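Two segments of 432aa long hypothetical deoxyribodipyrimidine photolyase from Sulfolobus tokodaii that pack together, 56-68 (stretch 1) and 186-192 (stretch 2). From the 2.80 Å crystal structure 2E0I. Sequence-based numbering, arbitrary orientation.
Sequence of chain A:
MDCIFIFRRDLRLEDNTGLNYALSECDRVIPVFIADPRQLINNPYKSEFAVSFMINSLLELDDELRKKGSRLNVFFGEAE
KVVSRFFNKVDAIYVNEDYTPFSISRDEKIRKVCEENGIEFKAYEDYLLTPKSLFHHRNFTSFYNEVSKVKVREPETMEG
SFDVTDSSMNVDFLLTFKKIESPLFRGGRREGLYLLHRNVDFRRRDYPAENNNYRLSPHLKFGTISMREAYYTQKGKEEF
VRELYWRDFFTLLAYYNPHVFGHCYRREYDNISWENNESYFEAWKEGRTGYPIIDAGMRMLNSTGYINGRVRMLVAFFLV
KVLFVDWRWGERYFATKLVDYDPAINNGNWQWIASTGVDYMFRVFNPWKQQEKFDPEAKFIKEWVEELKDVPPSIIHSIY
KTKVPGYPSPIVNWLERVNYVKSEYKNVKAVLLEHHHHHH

Stretch 1 56-68: NSLLELDDELRKK
Stretch 2, residues 186-192: RGGRREG

How do the two backbones meet? Stretch 1 is helical from Asn56 to Arg66, with phi/psi near -60/-40, and Lys67 and Lys68 leave the helix. In stretch 2, Arg186 (-128/-10), Gly187 (77/176) and Gly188 (86/152) lead into a helix starting at Arg189, with Gly188 at the N-cap. The backbones come nearest where Ser57 CA lies 4.0 Å from Gly188 CA, and 353 Å² is buried in total.

Why do two glycines sit here? Positive phi favours glycine at Gly187, where an ideal CB would lie a tight 3.1 Å from both Ser57 OG and Asn56 CB. At Gly188 it would fall 2.1 Å from Glu60 OE2, a clash, and jam against the preceding carbonyl. The bare backbone lets Ser57, chi1 m (-59°), accept a hydrogen bond from Gly188 N to OG at 2.9 Å. Asn56, also m (-77°), packs CB 3.2 Å from Arg186 O.

What does Glu60 do at the helix start? Its CB points toward stretch 2; chi1 is off-well at -141°, chi2 t (-157°) and chi3 71°. This carries the carboxylate to the free amides of the first turn: OE1 lies 3.0 Å from Arg189 N, and Arg190 N donates weak hydrogen bonds to OE1 and OE2, each 3.4 Å. One water donates to Glu60 OE2 (2.6 Å) and Gly187 O (2.8 Å) and accepts from Glu191 N (2.6 Å), bridging the stretches.

How does Arg190 reach the next helical turn? Chi1 (-120°) and chi2 (120°) are off-well, chi3 is t (178°) and chi4 150°. Glu64, m,m with chi3 158°, meets the guanidinium edge in a salt bridge, OE1 to Arg190 NH2 at 2.8 Å. The extended Lys67 (m,t,t,t) brings like charge close, NZ lying 3.8 Å from Arg190 NH2, but its NZ also forms a long salt bridge with Glu64 OE1, 3.7 Å.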

# COMPACT_ATOMS: atom_id res chain seq x y z
N ASN A 56 1.65 -15.63 -2.23
CA ASN A 56 1.11 -16.47 -1.17
C ASN A 56 -0.41 -16.35 -1.11
O ASN A 56 -1.12 -17.35 -0.96
CB ASN A 56 1.71 -16.09 0.19
CG ASN A 56 3.11 -16.62 0.37
OD1 ASN A 56 3.45 -17.70 -0.12
ND2 ASN A 56 3.95 -15.86 1.08
N SER A 57 -0.92 -15.13 -1.23
CA SER A 57 -2.36 -14.93 -1.20
C SER A 57 -2.99 -15.60 -2.41
O SER A 57 -4.10 -16.12 -2.32
CB SER A 57 -2.67 -13.44 -1.19
OG SER A 57 -2.08 -12.83 -0.06
N LEU A 58 -2.29 -15.59 -3.54
CA LEU A 58 -2.78 -16.24 -4.75
C LEU A 58 -2.78 -17.76 -4.56
O LEU A 58 -3.66 -18.45 -5.08
CB LEU A 58 -1.92 -15.86 -5.97
CG LEU A 58 -2.19 -14.48 -6.56
CD1 LEU A 58 -1.16 -14.13 -7.63
CD2 LEU A 58 -3.60 -14.46 -7.15
N LEU A 59 -1.80 -18.28 -3.82
CA LEU A 59 -1.75 -19.72 -3.55
C LEU A 59 -2.94 -20.11 -2.69
O LEU A 59 -3.61 -21.11 -2.97
CB LEU A 59 -0.45 -20.11 -2.83
CG LEU A 59 0.83 -20.01 -3.66
CD1 LEU A 59 2.03 -20.27 -2.79
CD2 LEU A 59 0.78 -20.98 -4.82
N GLU A 60 -3.23 -19.31 -1.66
CA GLU A 60 -4.36 -19.59 -0.78
C GLU A 60 -5.68 -19.54 -1.54
O GLU A 60 -6.55 -20.41 -1.36
CB GLU A 60 -4.40 -18.58 0.39
CG GLU A 60 -4.79 -19.24 1.71
CD GLU A 60 -5.39 -18.27 2.75
OE1 GLU A 60 -6.53 -17.79 2.55
OE2 GLU A 60 -4.71 -18.00 3.77
N LEU A 61 -5.82 -18.54 -2.41
CA LEU A 61 -7.03 -18.36 -3.22
C LEU A 61 -7.24 -19.58 -4.11
O LEU A 61 -8.38 -20.01 -4.34
CB LEU A 61 -6.90 -17.11 -4.08
CG LEU A 61 -8.04 -16.80 -5.05
CD1 LEU A 61 -9.27 -16.36 -4.27
CD2 LEU A 61 -7.61 -15.72 -6.04
N ASP A 62 -6.15 -20.14 -4.61
CA ASP A 62 -6.22 -21.32 -5.45
C ASP A 62 -6.78 -22.51 -4.67
O ASP A 62 -7.49 -23.34 -5.23
CB ASP A 62 -4.84 -21.66 -5.99
CG ASP A 62 -4.86 -22.89 -6.89
OD1 ASP A 62 -5.45 -22.83 -7.99
OD2 ASP A 62 -4.29 -23.93 -6.48
N ASP A 63 -6.48 -22.60 -3.38
CA ASP A 63 -7.00 -23.70 -2.58
C ASP A 63 -8.49 -23.55 -2.44
O ASP A 63 -9.23 -24.52 -2.56
CB ASP A 63 -6.36 -23.71 -1.20
CG ASP A 63 -4.89 -23.99 -1.26
OD1 ASP A 63 -4.23 -23.94 -0.19
OD2 ASP A 63 -4.40 -24.26 -2.39
N GLU A 64 -8.94 -22.33 -2.16
CA GLU A 64 -10.37 -22.10 -2.01
C GLU A 64 -11.10 -22.48 -3.28
O GLU A 64 -12.24 -22.96 -3.23
CB GLU A 64 -10.61 -20.64 -1.67
CG GLU A 64 -10.07 -20.28 -0.31
CD GLU A 64 -10.68 -21.13 0.81
OE1 GLU A 64 -10.06 -21.24 1.89
OE2 GLU A 64 -11.80 -21.67 0.61
N LEU A 65 -10.45 -22.29 -4.42
CA LEU A 65 -11.05 -22.63 -5.70
C LEU A 65 -11.07 -24.14 -5.94
O LEU A 65 -11.99 -24.66 -6.58
CB LEU A 65 -10.30 -21.91 -6.84
CG LEU A 65 -10.59 -20.41 -6.97
CD1 LEU A 65 -9.72 -19.79 -8.04
CD2 LEU A 65 -12.06 -20.21 -7.30
N ARG A 66 -10.06 -24.84 -5.44
CA ARG A 66 -10.00 -26.28 -5.62
C ARG A 66 -11.07 -26.94 -4.78
O ARG A 66 -11.56 -28.01 -5.12
CB ARG A 66 -8.61 -26.82 -5.27
CG ARG A 66 -7.58 -26.45 -6.31
CD ARG A 66 -6.20 -27.01 -6.04
NE ARG A 66 -5.25 -26.47 -7.01
CZ ARG A 66 -5.11 -26.91 -8.27
NH1 ARG A 66 -5.84 -27.91 -8.71
NH2 ARG A 66 -4.25 -26.31 -9.09
N LYS A 67 -11.45 -26.29 -3.68
CA LYS A 67 -12.48 -26.82 -2.81
C LYS A 67 -13.84 -26.61 -3.46
O LYS A 67 -14.87 -26.91 -2.87
CB LYS A 67 -12.45 -26.12 -1.44
CG LYS A 67 -11.19 -26.38 -0.64
CD LYS A 67 -11.17 -25.53 0.62
CE LYS A 67 -9.87 -25.75 1.40
NZ LYS A 67 -9.75 -24.86 2.60
N LYS A 68 -13.82 -26.07 -4.68
CA LYS A 68 -15.05 -25.82 -5.42
C LYS A 68 -14.95 -26.45 -6.80
O LYS A 68 -15.63 -26.02 -7.75
CB LYS A 68 -15.31 -24.33 -5.55
CG LYS A 68 -15.44 -23.67 -4.22
CD LYS A 68 -16.06 -22.29 -4.31
CE LYS A 68 -16.34 -21.79 -2.91
NZ LYS A 68 -17.12 -20.53 -2.92
N ARG A 186 2.38 -13.71 6.07
CA ARG A 186 2.35 -14.96 5.33
C ARG A 186 1.36 -14.85 4.20
O ARG A 186 1.32 -15.72 3.33
CB ARG A 186 2.00 -16.12 6.27
CG ARG A 186 3.08 -16.32 7.34
CD ARG A 186 2.81 -17.49 8.28
NE ARG A 186 3.10 -18.79 7.69
CZ ARG A 186 2.88 -19.97 8.27
NH1 ARG A 186 3.20 -21.08 7.62
NH2 ARG A 186 2.36 -20.06 9.50
N GLY A 187 0.57 -13.78 4.19
CA GLY A 187 -0.41 -13.57 3.14
C GLY A 187 -1.64 -14.44 3.30
O GLY A 187 -1.69 -15.25 4.22
N GLY A 188 -2.63 -14.27 2.42
CA GLY A 188 -3.85 -15.06 2.50
C GLY A 188 -4.94 -14.52 3.43
O GLY A 188 -4.65 -13.84 4.43
N ARG A 189 -6.19 -14.84 3.10
CA ARG A 189 -7.36 -14.40 3.86
C ARG A 189 -7.42 -14.93 5.28
O ARG A 189 -7.89 -14.24 6.18
CB ARG A 189 -8.63 -14.79 3.14
CG ARG A 189 -9.91 -14.53 3.89
CD ARG A 189 -11.07 -14.87 2.99
NE ARG A 189 -12.39 -14.66 3.58
CZ ARG A 189 -12.99 -13.48 3.72
NH1 ARG A 189 -12.37 -12.37 3.31
NH2 ARG A 189 -14.20 -13.41 4.25
N ARG A 190 -6.95 -16.15 5.49
CA ARG A 190 -6.96 -16.73 6.82
C ARG A 190 -6.12 -15.91 7.80
O ARG A 190 -6.57 -15.61 8.90
CB ARG A 190 -6.44 -18.15 6.77
CG ARG A 190 -7.43 -19.17 7.24
CD ARG A 190 -7.72 -20.16 6.14
NE ARG A 190 -8.63 -21.17 6.64
CZ ARG A 190 -9.53 -21.83 5.92
NH1 ARG A 190 -10.30 -22.73 6.54
NH2 ARG A 190 -9.68 -21.62 4.62
N GLU A 191 -4.91 -15.53 7.40
CA GLU A 191 -4.05 -14.72 8.26
C GLU A 191 -4.72 -13.36 8.44
O GLU A 191 -4.66 -12.78 9.52
CB GLU A 191 -2.67 -14.51 7.62
CG GLU A 191 -1.79 -13.50 8.38
CD GLU A 191 -0.52 -13.10 7.62
OE1 GLU A 191 -0.60 -12.38 6.60
OE2 GLU A 191 0.58 -13.51 8.05
N GLY A 192 -5.33 -12.87 7.36
CA GLY A 192 -5.99 -11.59 7.39
C GLY A 192 -7.05 -11.50 8.47
O GLY A 192 -7.05 -10.57 9.28
O HOH W 1 -3.39 -16.83 5.74